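Local coordinates for PHOX (PDB 4AMF), which catalyses phosphate release from phosphomonoesters as an alkaline phosphatase, using a cofactor of iron and calcium ions, at residues T187-F192 with H242-E247; T193-S198 with R219-H224; L488-S493 with G526-G531. All blocks are in the same frame, centred on the assembly; numbering follows the deposited sequence. Where two conformers were deposited one is given.

Overall arrangement
All three contacts reach the same bound substrate analogue, ACP, in the beta-propeller, and each meets a part of it. Interaction 1 brings Glu-190 to the oxo-bridged irons, interaction 2 places Arg-219 against the adenine, and interaction 3 supplies calcium ligands beside the phosphate end. Interactions 1 and 2 have centres about 16 Å apart and touch directly, His-242 CD2 packing 4.0 Å from Phe-196 CZ; 187-192 and 242-247 flank interaction 2 in the chain. Interaction 3 comes later, its centre about 21 Å from that of interaction 1 and about 24 Å from that of interaction 2. Touching neither, it is related to both through the ligand, and to interaction 1 also through the metal cluster.

Interaction 1 of 3, residues T187-F192 with H242-E247; sequences TCEENF and HGWVVE. With ACP (phosphomethylphosphonic acid adenylate ester), chain C; FEO (mu-oxo-diiron), chain I.
With CG beside its own backbone N (chi1 -62°) and the chain extended beyond, Glu-189 reaches across to segment 242-247 and sets OE1 against the backbone of Gly-243 and Trp-244. The setting is a sheet of the beta-propeller in which strands 185-189 and 245-248 run antiparallel. Thr-187 and Val-246 form a hydrogen-bonded pair: Thr-187 N gives its hydrogen to Val-246 O at 2.9 Å, and Val-246 N returns one to Thr-187 O. Their side chains project from the same face of the sheet, Thr-187 CG2 against Val-246 CB. Cys-188 and Val-245 make the next, non-hydrogen-bonded pair on the other face.

One further backbone bond follows, Glu-189 N donating to Trp-244 O at 3.2 Å; the carboxylate then takes up the N-H groups of Trp-244 and Gly-243. Trp-244 N meets OE1 at 3.0 Å in a nearly straight bond (168°) that comes from above the carboxylate plane; Gly-243 N makes a second, weak bond to the same oxygen. OE2 is held by Thr-171 and by a salt bridge to Lys-259, so both oxygens of the buried carboxylate have partners.

Beyond the turn at Asn-191, the Phe-192 ring lies with one face over the backbone of His-242 and Gly-243. The packing is tight, Phe-192 CE1 standing 3.2 Å from Gly-243 CA, an approach that the missing side chain of glycine permits.

Between these two anchors, Glu-190 points away from segment 242-247 and bridges the mu-oxo-diiron group, OE1 binding one iron (FE1) at 2.1 Å and OE2 the other (FE2) at 2.0 Å.

Interaction 2 of 3, residues T193-S198 with R219-H224; sequences TDCFGS and REINWH. With ACP (phosphomethylphosphonic acid adenylate ester), chain C.
The guanidinium group of Arg-219 has the adenine of ACP over one face, with C6 of the ligand 3.5 Å from Arg-219 NE, and a single carboxylate oxygen, Asp-194 OD1, over the opposite one. OD1 is 3.1 Å from Arg-219 NH1, yet it sits well out of the guanidinium plane, and the carboxylate and guanidinium planes are 53° apart. The salt bridge is therefore one of charges alone, with no N-H aimed at the carboxylate. The directed bonding passes through a water in the guanidinium plane, which accepts from NH1, donates to Asp-194 OD2 at 2.6 Å and also reaches O2' of the ligand ribose. A bend at chi3 (-68°) accompanies the placing of the guanidinium over the adenine.

The backbones are tied where Arg-219 N donates to Asp-194 O at 2.9 Å. Farther along, Cys-195 SG comes obliquely onto the six-membered ring of Trp-223, 3.5 Å from CZ3. Ile-221 CG2 lies 4.2 Å from Cys-195 SG and over one face of the Trp-223 ring, offset toward its rim. Gly-197 CA then makes a CH-pi contact over the face of the His-224 ring, and a second water joins Cys-195 O to His-224 N.

Both segments belong to the long connection between strands 185-189 and 245-248, one preceding helix 207-212 and the other following it; Trp-223 also packs on helix 103-112.

Interaction 3 of 3, residues L488-S493 with G526-G531; sequences LTDGDS and GCEVTG. With CA (calcium ion), chain H; CA (calcium ion), chain G; ACP (phosphomethylphosphonic acid adenylate ester), chain C; EDO (1,2-ethanediol), chain Q.
The carboxylates of Asp-490 and Glu-528 are stacked, their planes 29° apart, with Glu-528 OE2 over Asp-490 CG at 3.1 Å, and both bind the calcium ion of chain H. This happens in the beta-propeller where two antiparallel sheets come together, one containing strand 485-489 and the other ending in strand 528-534. Asp-490 OD1 lies 2.9 Å from Glu-528 OE1, an approach of two acceptors and no hydrogen bond; the nearby calcium, bound by Asp-490 OD2 and by both Glu-528 oxygens, probably offsets the repulsion.

Glu-528 presents its two oxygens to this calcium unevenly: OE1 binds at 2.3 Å and OE2 at 2.8 Å. CG takes the position between its backbone N and carbonyl carbon (chi1 69°), from which the extended chain crosses Asp-490 obliquely, and His-547 holds OE1 as a second-shell partner. Asp-490 OD2 binds the same ion and bridges to the calcium ion of chain G, which it meets at 2.4 Å. O1G of the substrate analogue is likewise shared by both ions, O2B and O1B each add a bond to one of them, and two waters are further ligands of the chain H calcium. Glu-383 and Asp-475 help complete the site of the chain G calcium.

At the far end the chains are spanned by water, though less certainly: in one of two conformers of Ser-493, two waters link its OG to Cys-527 O, a carbonyl that also accepts from Asn-505.

Nearer the strands, a single backbone hydrogen bond joins the segments, Val-529 N donating to Thr-489 O at 3.2 Å. Leu-488 and Val-529 meet alongside it at about a right angle, Leu-488 CD2 resting 4.0 Å from Val-529 CG1.

Interaction 1 of 3, residues T187-F192 with H242-E247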
loop_
_atom_site.group_PDB
_atom_site.type_symbol
_atom_site.label_atom_id
_atom_site.label_comp_id
_atom_site.label_asym_id
_atom_site.label_seq_id
_atom_site.Cartn_x
_atom_site.Cartn_y
_atom_site.Cartn_z
ATOM N N THR A 187 6.774 -3.378 5.001
ATOM C CA THR A 187 6.643 -2.487 3.848
ATOM C C THR A 187 6.542 -3.379 2.653
ATOM O O THR A 187 7.225 -4.407 2.592
ATOM C CB THR A 187 7.750 -1.429 3.755
ATOM O OG1 THR A 187 7.450 -0.564 2.654
ATOM C CG2 THR A 187 9.139 -1.998 3.585
ATOM N N CYS A 188 5.723 -2.985 1.696
ATOM C CA CYS A 188 5.317 -3.813 0.577
ATOM C C CYS A 188 5.773 -3.296 -0.747
ATOM O O CYS A 188 5.416 -2.169 -1.090
ATOM C CB CYS A 188 3.797 -3.907 0.628
ATOM S SG CYS A 188 3.201 -4.853 2.043
ATOM N N GLU A 189 6.540 -4.117 -1.511
ATOM C CA GLU A 189 7.022 -3.751 -2.857
ATOM C C GLU A 189 5.916 -4.108 -3.836
ATOM O O GLU A 189 5.557 -5.287 -3.963
ATOM C CB GLU A 189 8.323 -4.507 -3.182
ATOM C CG GLU A 189 9.426 -4.132 -2.219
ATOM C CD GLU A 189 10.653 -5.019 -2.193
ATOM O OE1 GLU A 189 10.671 -6.094 -2.846
ATOM O OE2 GLU A 189 11.642 -4.583 -1.562
ATOM N N GLU A 190 5.364 -3.095 -4.504
ATOM C CA GLU A 190 4.242 -3.250 -5.410
ATOM C C GLU A 190 4.694 -3.203 -6.869
ATOM O O GLU A 190 5.060 -4.249 -7.425
ATOM C CB GLU A 190 3.166 -2.232 -5.105
ATOM C CG GLU A 190 1.890 -2.394 -5.907
ATOM C CD GLU A 190 1.020 -1.160 -5.885
ATOM O OE1 GLU A 190 1.565 -0.048 -5.684
ATOM O OE2 GLU A 190 -0.219 -1.301 -6.007
ATOM N N ASN A 191 4.706 -2.036 -7.523
ATOM C CA ASN A 191 5.015 -1.977 -8.964
ATOM C C ASN A 191 6.522 -1.961 -9.258
ATOM O O ASN A 191 7.018 -1.175 -10.056
ATOM C CB ASN A 191 4.282 -0.805 -9.607
ATOM C CG ASN A 191 2.791 -1.102 -9.688
ATOM O OD1 ASN A 191 2.408 -2.153 -10.211
ATOM N ND2 ASN A 191 1.946 -0.274 -9.078
ATOM N N PHE A 192 7.230 -2.890 -8.648
ATOM C CA PHE A 192 8.684 -2.999 -8.791
ATOM C C PHE A 192 9.135 -3.323 -10.222
ATOM O O PHE A 192 10.197 -2.882 -10.636
ATOM C CB PHE A 192 9.228 -4.048 -7.811
ATOM C CG PHE A 192 8.909 -5.479 -8.177
ATOM C CD1 PHE A 192 7.706 -6.056 -7.812
ATOM C CD2 PHE A 192 9.807 -6.243 -8.898
ATOM C CE1 PHE A 192 7.411 -7.368 -8.168
ATOM C CE2 PHE A 192 9.494 -7.529 -9.281
ATOM C CZ PHE A 192 8.297 -8.093 -8.918
ATOM N N HIS A 242 12.977 -8.558 -5.781
ATOM C CA HIS A 242 12.036 -7.502 -5.454
ATOM C C HIS A 242 10.637 -8.077 -5.671
ATOM O O HIS A 242 10.504 -9.089 -6.375
ATOM C CB HIS A 242 12.309 -6.261 -6.308
ATOM C CG HIS A 242 13.720 -5.793 -6.124
ATOM N ND1 HIS A 242 14.061 -5.027 -5.033
ATOM C CD2 HIS A 242 14.845 -6.111 -6.806
ATOM C CE1 HIS A 242 15.376 -4.879 -5.088
ATOM N NE2 HIS A 242 15.888 -5.494 -6.159
ATOM N N GLY A 243 9.630 -7.402 -5.107
ATOM C CA GLY A 243 8.258 -7.888 -5.074
ATOM C C GLY A 243 7.980 -8.674 -3.809
ATOM O O GLY A 243 7.192 -9.620 -3.827
ATOM N N TRP A 244 8.588 -8.278 -2.674
ATOM C CA TRP A 244 8.438 -8.981 -1.407
ATOM C C TRP A 244 7.982 -8.024 -0.345
ATOM O O TRP A 244 8.045 -6.797 -0.495
ATOM C CB TRP A 244 9.782 -9.577 -0.965
ATOM C CG TRP A 244 10.445 -10.444 -1.994
ATOM C CD1 TRP A 244 11.399 -10.069 -2.883
ATOM C CD2 TRP A 244 10.210 -11.851 -2.235
ATOM N NE1 TRP A 244 11.781 -11.138 -3.655
ATOM C CE2 TRP A 244 11.080 -12.248 -3.272
ATOM C CE3 TRP A 244 9.367 -12.811 -1.668
ATOM C CZ2 TRP A 244 11.148 -13.555 -3.735
ATOM C CZ3 TRP A 244 9.406 -14.106 -2.153
ATOM C CH2 TRP A 244 10.314 -14.477 -3.160
ATOM N N VAL A 245 7.573 -8.609 0.746
ATOM C CA VAL A 245 7.223 -7.895 1.984
ATOM C C VAL A 245 8.559 -7.792 2.754
ATOM O O VAL A 245 9.241 -8.792 2.909
ATOM C CB VAL A 245 6.163 -8.633 2.797
ATOM C CG1 VAL A 245 5.895 -7.915 4.137
ATOM C CG2 VAL A 245 4.878 -8.764 1.989
ATOM N N VAL A 246 8.893 -6.603 3.240
ATOM C CA VAL A 246 10.159 -6.339 3.927
ATOM C C VAL A 246 9.860 -5.925 5.356
ATOM O O VAL A 246 8.982 -5.108 5.588
ATOM C CB VAL A 246 10.959 -5.238 3.188
ATOM C CG1 VAL A 246 12.341 -5.055 3.827
ATOM C CG2 VAL A 246 11.121 -5.579 1.708
ATOM N N GLU A 247 10.531 -6.547 6.312
ATOM C CA GLU A 247 10.318 -6.261 7.725
ATOM C C GLU A 247 11.428 -5.339 8.221
ATOM O O GLU A 247 12.620 -5.605 8.026
ATOM C CB GLU A 247 10.287 -7.562 8.533
ATOM C CG GLU A 247 9.875 -7.404 9.969
ATOM C CD GLU A 247 9.621 -8.717 10.675
ATOM O OE1 GLU A 247 9.914 -9.791 10.097
ATOM O OE2 GLU A 247 9.244 -8.654 11.864
HETATM P PG ACP C . -1.158 2.330 -7.329
HETATM O O1G ACP C . -2.004 3.383 -6.490
HETATM O O2G ACP C . 0.387 2.345 -6.769
HETATM O O3G ACP C . -1.832 0.920 -7.306
HETATM P PB ACP C . -2.683 3.530 -9.501
HETATM O O1B ACP C . -3.844 2.837 -8.908
HETATM O O2B ACP C . -2.507 5.057 -9.339
HETATM C C3B ACP C . -1.175 2.756 -9.050
HETATM P PA ACP C . -2.707 3.939 -12.391
HETATM O O1A ACP C . -1.350 4.517 -12.484
HETATM O O2A ACP C . -3.925 4.729 -12.753
HETATM O O3A ACP C . -2.934 3.230 -11.022
HETATM O "O5'" ACP C . -2.806 2.660 -13.435
HETATM C "C5'" ACP C . -3.871 1.700 -13.345
HETATM C "C4'" ACP C . -3.325 0.301 -13.221
HETATM O "O4'" ACP C . -2.718 -0.077 -14.473
HETATM C "C3'" ACP C . -2.279 0.014 -12.147
HETATM O "O3'" ACP C . -2.494 -1.288 -11.596
HETATM C "C2'" ACP C . -0.962 0.150 -12.912
HETATM O "O2'" ACP C . 0.068 -0.601 -12.285
HETATM C "C1'" ACP C . -1.348 -0.392 -14.293
HETATM N N9 ACP C . -0.602 0.173 -15.411
HETATM C C8 ACP C . -0.148 1.460 -15.552
HETATM N N7 ACP C . 0.487 1.684 -16.676
HETATM C C5 ACP C . 0.455 0.457 -17.322
HETATM C C6 ACP C . 1.015 0.006 -18.537
HETATM N N6 ACP C . 1.808 0.751 -19.313
HETATM N N1 ACP C . 0.805 -1.286 -18.883
HETATM C C2 ACP C . 0.103 -2.069 -18.055
HETATM N N3 ACP C . -0.448 -1.759 -16.876
HETATM C C4 ACP C . -0.229 -0.480 -16.562
HETATM FE FE1 FEO I . 0.727 1.657 -4.789
HETATM FE FE2 FEO I . -1.927 -0.252 -5.630
HETATM O O FEO I . -1.152 1.240 -4.635
HETATM O O HOH W 1 -0.136 3.574 -3.757
#

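Interaction 2 of 3, residues T193-S198 with R219-H224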
loop_
_atom_site.group_PDB
_atom_site.type_symbol
_atom_site.label_atom_id
_atom_site.label_comp_id
_atom_site.label_asym_id
_atom_site.label_seq_id
_atom_site.Cartn_x
_atom_site.Cartn_y
_atom_site.Cartn_z
ATOM N N THR A 193 8.346 -4.098 -10.971
ATOM C CA THR A 193 8.667 -4.532 -12.337
ATOM C C THR A 193 8.832 -3.347 -13.306
ATOM O O THR A 193 9.600 -3.445 -14.267
ATOM C CB THR A 193 7.611 -5.520 -12.850
ATOM O OG1 THR A 193 6.331 -4.909 -12.721
ATOM C CG2 THR A 193 7.626 -6.832 -12.070
ATOM N N ASP A 194 8.118 -2.226 -13.034
ATOM C CA ASP A 194 8.172 -0.992 -13.833
ATOM C C ASP A 194 9.594 -0.441 -13.960
ATOM O O ASP A 194 9.917 0.184 -14.960
ATOM C CB ASP A 194 7.368 0.101 -13.125
ATOM C CG ASP A 194 5.893 -0.165 -13.093
ATOM O OD1 ASP A 194 5.465 -1.220 -13.654
ATOM O OD2 ASP A 194 5.148 0.683 -12.488
ATOM N N CYS A 195 10.444 -0.683 -12.944
ATOM C CA CYS A 195 11.819 -0.179 -12.862
ATOM C C CYS A 195 12.831 -0.911 -13.696
ATOM O O CYS A 195 13.967 -0.445 -13.799
ATOM C CB CYS A 195 12.244 -0.181 -11.405
ATOM S SG CYS A 195 11.150 0.795 -10.344
ATOM N N PHE A 196 12.461 -2.062 -14.273
ATOM C CA PHE A 196 13.386 -2.894 -15.034
ATOM C C PHE A 196 13.183 -2.708 -16.518
ATOM O O PHE A 196 12.040 -2.489 -16.960
ATOM C CB PHE A 196 13.168 -4.359 -14.637
ATOM C CG PHE A 196 13.605 -4.673 -13.209
ATOM C CD1 PHE A 196 12.808 -4.331 -12.126
ATOM C CD2 PHE A 196 14.867 -5.164 -12.956
ATOM C CE1 PHE A 196 13.259 -4.498 -10.819
ATOM C CE2 PHE A 196 15.325 -5.315 -11.637
ATOM C CZ PHE A 196 14.514 -5.016 -10.593
ATOM N N GLY A 197 14.267 -2.819 -17.259
ATOM C CA GLY A 197 14.227 -2.773 -18.711
ATOM C C GLY A 197 15.326 -3.664 -19.239
ATOM O O GLY A 197 15.812 -4.536 -18.511
ATOM N N SER A 198 15.680 -3.492 -20.497
ATOM C CA SER A 198 16.751 -4.262 -21.093
ATOM C C SER A 198 17.487 -3.432 -22.125
ATOM O O SER A 198 16.877 -2.648 -22.854
ATOM C CB SER A 198 16.220 -5.533 -21.757
ATOM O OG SER A 198 17.325 -6.268 -22.253
ATOM N N ARG A 219 8.677 0.827 -17.529
ATOM C CA ARG A 219 7.417 1.550 -17.562
ATOM C C ARG A 219 7.695 3.011 -17.257
ATOM O O ARG A 219 7.331 3.513 -16.184
ATOM C CB ARG A 219 6.380 0.925 -16.613
ATOM C CG ARG A 219 4.959 1.426 -16.874
ATOM C CD ARG A 219 3.927 0.618 -16.145
ATOM N NE ARG A 219 3.826 -0.744 -16.673
ATOM C CZ ARG A 219 3.211 -1.758 -16.065
ATOM N NH1 ARG A 219 2.642 -1.586 -14.879
ATOM N NH2 ARG A 219 3.183 -2.960 -16.626
ATOM N N GLU A 220 8.384 3.676 -18.215
ATOM C CA GLU A 220 8.782 5.080 -18.165
ATOM C C GLU A 220 9.639 5.430 -16.929
ATOM O O GLU A 220 9.628 6.575 -16.465
ATOM C CB GLU A 220 7.542 5.998 -18.280
ATOM C CG GLU A 220 6.810 5.858 -19.605
ATOM C CD GLU A 220 5.900 4.655 -19.720
ATOM O OE1 GLU A 220 5.118 4.404 -18.775
ATOM O OE2 GLU A 220 5.971 3.957 -20.758
ATOM N N ILE A 221 10.434 4.450 -16.437
ATOM C CA ILE A 221 11.326 4.653 -15.292
ATOM C C ILE A 221 12.706 4.946 -15.820
ATOM O O ILE A 221 13.359 5.892 -15.380
ATOM C CB ILE A 221 11.283 3.447 -14.343
ATOM C CG1 ILE A 221 9.859 3.207 -13.796
ATOM C CG2 ILE A 221 12.267 3.639 -13.215
ATOM C CD1 ILE A 221 9.186 4.380 -13.154
ATOM N N ASN A 222 13.187 4.105 -16.745
ATOM C CA ASN A 222 14.439 4.332 -17.430
ATOM C C ASN A 222 15.657 4.515 -16.527
ATOM O O ASN A 222 16.430 5.452 -16.679
ATOM C CB ASN A 222 14.265 5.473 -18.466
ATOM C CG ASN A 222 13.167 5.173 -19.448
ATOM O OD1 ASN A 222 13.018 4.050 -19.902
ATOM N ND2 ASN A 222 12.372 6.148 -19.804
ATOM N N TRP A 223 15.838 3.577 -15.610
ATOM C CA TRP A 223 17.043 3.501 -14.803
ATOM C C TRP A 223 18.106 2.623 -15.458
ATOM O O TRP A 223 19.311 2.858 -15.306
ATOM C CB TRP A 223 16.720 2.943 -13.422
ATOM C CG TRP A 223 15.802 3.789 -12.575
ATOM C CD1 TRP A 223 15.408 5.077 -12.797
ATOM C CD2 TRP A 223 15.173 3.379 -11.370
ATOM N NE1 TRP A 223 14.641 5.522 -11.755
ATOM C CE2 TRP A 223 14.459 4.487 -10.868
ATOM C CE3 TRP A 223 15.135 2.171 -10.664
ATOM C CZ2 TRP A 223 13.670 4.401 -9.727
ATOM C CZ3 TRP A 223 14.346 2.089 -9.542
ATOM C CH2 TRP A 223 13.637 3.192 -9.069
ATOM N N HIS A 224 17.666 1.571 -16.152
ATOM C CA HIS A 224 18.560 0.589 -16.755
ATOM C C HIS A 224 19.614 1.117 -17.688
ATOM O O HIS A 224 20.701 0.539 -17.699
ATOM C CB HIS A 224 17.786 -0.536 -17.420
ATOM C CG HIS A 224 16.960 -0.112 -18.587
ATOM N ND1 HIS A 224 15.699 0.432 -18.412
ATOM C CD2 HIS A 224 17.226 -0.174 -19.913
ATOM C CE1 HIS A 224 15.247 0.711 -19.623
ATOM N NE2 HIS A 224 16.123 0.342 -20.559
HETATM P PG ACP C . -1.158 2.330 -7.329
HETATM O O1G ACP C . -2.004 3.383 -6.490
HETATM O O2G ACP C . 0.387 2.345 -6.769
HETATM O O3G ACP C . -1.832 0.920 -7.306
HETATM P PB ACP C . -2.683 3.530 -9.501
HETATM O O1B ACP C . -3.844 2.837 -8.908
HETATM O O2B ACP C . -2.507 5.057 -9.339
HETATM C C3B ACP C . -1.175 2.756 -9.050
HETATM P PA ACP C . -2.707 3.939 -12.391
HETATM O O1A ACP C . -1.350 4.517 -12.484
HETATM O O2A ACP C . -3.925 4.729 -12.753
HETATM O O3A ACP C . -2.934 3.230 -11.022
HETATM O "O5'" ACP C . -2.806 2.660 -13.435
HETATM C "C5'" ACP C . -3.871 1.700 -13.345
HETATM C "C4'" ACP C . -3.325 0.301 -13.221
HETATM O "O4'" ACP C . -2.718 -0.077 -14.473
HETATM C "C3'" ACP C . -2.279 0.014 -12.147
HETATM O "O3'" ACP C . -2.494 -1.288 -11.596
HETATM C "C2'" ACP C . -0.962 0.150 -12.912
HETATM O "O2'" ACP C . 0.068 -0.601 -12.285
HETATM C "C1'" ACP C . -1.348 -0.392 -14.293
HETATM N N9 ACP C . -0.602 0.173 -15.411
HETATM C C8 ACP C . -0.148 1.460 -15.552
HETATM N N7 ACP C . 0.487 1.684 -16.676
HETATM C C5 ACP C . 0.455 0.457 -17.322
HETATM C C6 ACP C . 1.015 0.006 -18.537
HETATM N N6 ACP C . 1.808 0.751 -19.313
HETATM N N1 ACP C . 0.805 -1.286 -18.883
HETATM C C2 ACP C . 0.103 -2.069 -18.055
HETATM N N3 ACP C . -0.448 -1.759 -16.876
HETATM C C4 ACP C . -0.229 -0.480 -16.562
HETATM O O HOH W 2 2.574 0.630 -13.082
HETATM O O HOH W 3 14.612 1.031 -15.965
#

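Interaction 3 of 3, residues L488-S493 with G526-G531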
loop_
_atom_site.group_PDB
_atom_site.type_symbol
_atom_site.label_atom_id
_atom_site.label_comp_id
_atom_site.label_asym_id
_atom_site.label_seq_id
_atom_site.Cartn_x
_atom_site.Cartn_y
_atom_site.Cartn_z
ATOM N N LEU A 488 -9.807 5.696 1.925
ATOM C CA LEU A 488 -8.982 6.695 1.272
ATOM C C LEU A 488 -9.023 6.415 -0.225
ATOM O O LEU A 488 -9.017 5.253 -0.625
ATOM C CB LEU A 488 -7.557 6.608 1.825
ATOM C CG LEU A 488 -7.338 7.075 3.288
ATOM C CD1 LEU A 488 -7.935 6.134 4.265
ATOM C CD2 LEU A 488 -5.807 7.203 3.561
ATOM N N THR A 489 -9.140 7.468 -1.072
ATOM C CA THR A 489 -9.281 7.251 -2.503
ATOM C C THR A 489 -8.074 7.658 -3.338
ATOM O O THR A 489 -7.344 8.616 -3.038
ATOM C CB THR A 489 -10.593 7.882 -3.030
ATOM O OG1 THR A 489 -10.411 9.289 -3.276
ATOM C CG2 THR A 489 -11.777 7.679 -2.073
ATOM N N ASP A 490 -7.934 6.942 -4.447
ATOM C CA ASP A 490 -6.947 7.136 -5.475
ATOM C C ASP A 490 -7.617 6.925 -6.805
ATOM O O ASP A 490 -7.325 5.973 -7.528
ATOM C CB ASP A 490 -5.768 6.161 -5.302
ATOM C CG ASP A 490 -4.763 6.231 -6.445
ATOM O OD1 ASP A 490 -4.662 7.315 -7.088
ATOM O OD2 ASP A 490 -4.083 5.210 -6.706
ATOM N N GLY A 491 -8.571 7.795 -7.098
ATOM C CA GLY A 491 -9.323 7.738 -8.327
ATOM C C GLY A 491 -9.138 8.910 -9.242
ATOM O O GLY A 491 -8.290 9.788 -9.043
ATOM N N ASP A 492 -9.914 8.864 -10.297
ATOM C CA ASP A 492 -9.955 9.909 -11.305
ATOM C C ASP A 492 -10.450 11.153 -10.588
ATOM O O ASP A 492 -11.498 11.092 -9.943
ATOM C CB ASP A 492 -10.919 9.511 -12.405
ATOM C CG ASP A 492 -10.877 10.493 -13.538
ATOM O OD1 ASP A 492 -11.254 11.667 -13.318
ATOM O OD2 ASP A 492 -10.479 10.098 -14.624
ATOM N N SER A 493 -9.669 12.262 -10.662
ATOM C CA SER A 493 -9.964 13.539 -10.015
ATOM C C SER A 493 -10.407 14.608 -11.036
ATOM O O SER A 493 -10.361 15.805 -10.730
ATOM C CB SER A 493 -8.730 14.032 -9.269
ATOM O OG SER A 493 -8.281 13.090 -8.312
ATOM N N GLY A 526 -4.547 17.077 -7.974
ATOM C CA GLY A 526 -3.666 16.092 -8.569
ATOM C C GLY A 526 -3.171 15.034 -7.621
ATOM O O GLY A 526 -2.397 14.173 -8.047
ATOM N N CYS A 527 -3.584 15.077 -6.345
ATOM C CA CYS A 527 -3.098 14.102 -5.388
ATOM C C CYS A 527 -3.932 12.873 -5.388
ATOM O O CYS A 527 -5.022 12.820 -5.983
ATOM C CB CYS A 527 -3.066 14.698 -3.976
ATOM S SG CYS A 527 -4.673 14.736 -3.108
ATOM N N GLU A 528 -3.447 11.906 -4.619
ATOM C CA GLU A 528 -4.241 10.832 -4.076
ATOM C C GLU A 528 -4.083 10.939 -2.540
ATOM O O GLU A 528 -3.088 11.510 -2.058
ATOM C CB GLU A 528 -3.922 9.450 -4.614
ATOM C CG GLU A 528 -2.579 8.880 -4.202
ATOM C CD GLU A 528 -2.270 7.630 -4.985
ATOM O OE1 GLU A 528 -1.913 7.783 -6.172
ATOM O OE2 GLU A 528 -2.444 6.510 -4.451
ATOM N N VAL A 529 -5.085 10.457 -1.808
ATOM C CA VAL A 529 -5.102 10.450 -0.361
ATOM C C VAL A 529 -4.689 9.018 0.028
ATOM O O VAL A 529 -5.324 8.053 -0.421
ATOM C CB VAL A 529 -6.487 10.847 0.191
ATOM C CG1 VAL A 529 -6.529 10.678 1.697
ATOM C CG2 VAL A 529 -6.820 12.293 -0.194
ATOM N N THR A 530 -3.528 8.865 0.710
ATOM C CA THR A 530 -2.990 7.532 1.022
ATOM C C THR A 530 -2.153 7.580 2.300
ATOM O O THR A 530 -1.567 8.614 2.619
ATOM C CB THR A 530 -2.238 6.965 -0.197
ATOM O OG1 THR A 530 -1.857 5.627 0.075
ATOM C CG2 THR A 530 -1.043 7.786 -0.606
ATOM N N GLY A 531 -2.121 6.484 3.031
ATOM C CA GLY A 531 -1.427 6.467 4.306
ATOM C C GLY A 531 -2.316 6.961 5.409
ATOM O O GLY A 531 -2.889 8.053 5.335
HETATM CA CA CA H . -1.795 5.636 -7.025
HETATM CA CA CA G . -4.346 2.840 -6.465
HETATM P PG ACP C . -1.158 2.330 -7.329
HETATM O O1G ACP C . -2.004 3.383 -6.490
HETATM O O2G ACP C . 0.387 2.345 -6.769
HETATM O O3G ACP C . -1.832 0.920 -7.306
HETATM P PB ACP C . -2.683 3.530 -9.501
HETATM O O1B ACP C . -3.844 2.837 -8.908
HETATM O O2B ACP C . -2.507 5.057 -9.339
HETATM C C3B ACP C . -1.175 2.756 -9.050
HETATM P PA ACP C . -2.707 3.939 -12.391
HETATM O O1A ACP C . -1.350 4.517 -12.484
HETATM O O2A ACP C . -3.925 4.729 -12.753
HETATM O O3A ACP C . -2.934 3.230 -11.022
HETATM O "O5'" ACP C . -2.806 2.660 -13.435
HETATM C "C5'" ACP C . -3.871 1.700 -13.345
HETATM C "C4'" ACP C . -3.325 0.301 -13.221
HETATM O "O4'" ACP C . -2.718 -0.077 -14.473
HETATM C "C3'" ACP C . -2.279 0.014 -12.147
HETATM O "O3'" ACP C . -2.494 -1.288 -11.596
HETATM C "C2'" ACP C . -0.962 0.150 -12.912
HETATM O "O2'" ACP C . 0.068 -0.601 -12.285
HETATM C "C1'" ACP C . -1.348 -0.392 -14.293
HETATM N N9 ACP C . -0.602 0.173 -15.411
HETATM C C8 ACP C . -0.148 1.460 -15.552
HETATM N N7 ACP C . 0.487 1.684 -16.676
HETATM C C5 ACP C . 0.455 0.457 -17.322
HETATM C C6 ACP C . 1.015 0.006 -18.537
HETATM N N6 ACP C . 1.808 0.751 -19.313
HETATM N N1 ACP C . 0.805 -1.286 -18.883
HETATM C C2 ACP C . 0.103 -2.069 -18.055
HETATM N N3 ACP C . -0.448 -1.759 -16.876
HETATM C C4 ACP C . -0.229 -0.480 -16.562
HETATM C C1 EDO Q . -6.666 16.954 -10.171
HETATM O O1 EDO Q . -7.325 17.028 -8.899
HETATM C C2 EDO Q . -7.589 17.204 -11.363
HETATM O O HOH W 4 -6.522 3.187 -7.146
HETATM O O HOH W 5 -7.051 14.921 -6.136
HETATM O O HOH W 6 -5.598 13.154 -8.728
HETATM O O HOH W 7 -0.154 6.664 -8.616
HETATM O O HOH W 8 0.209 5.537 -5.660
#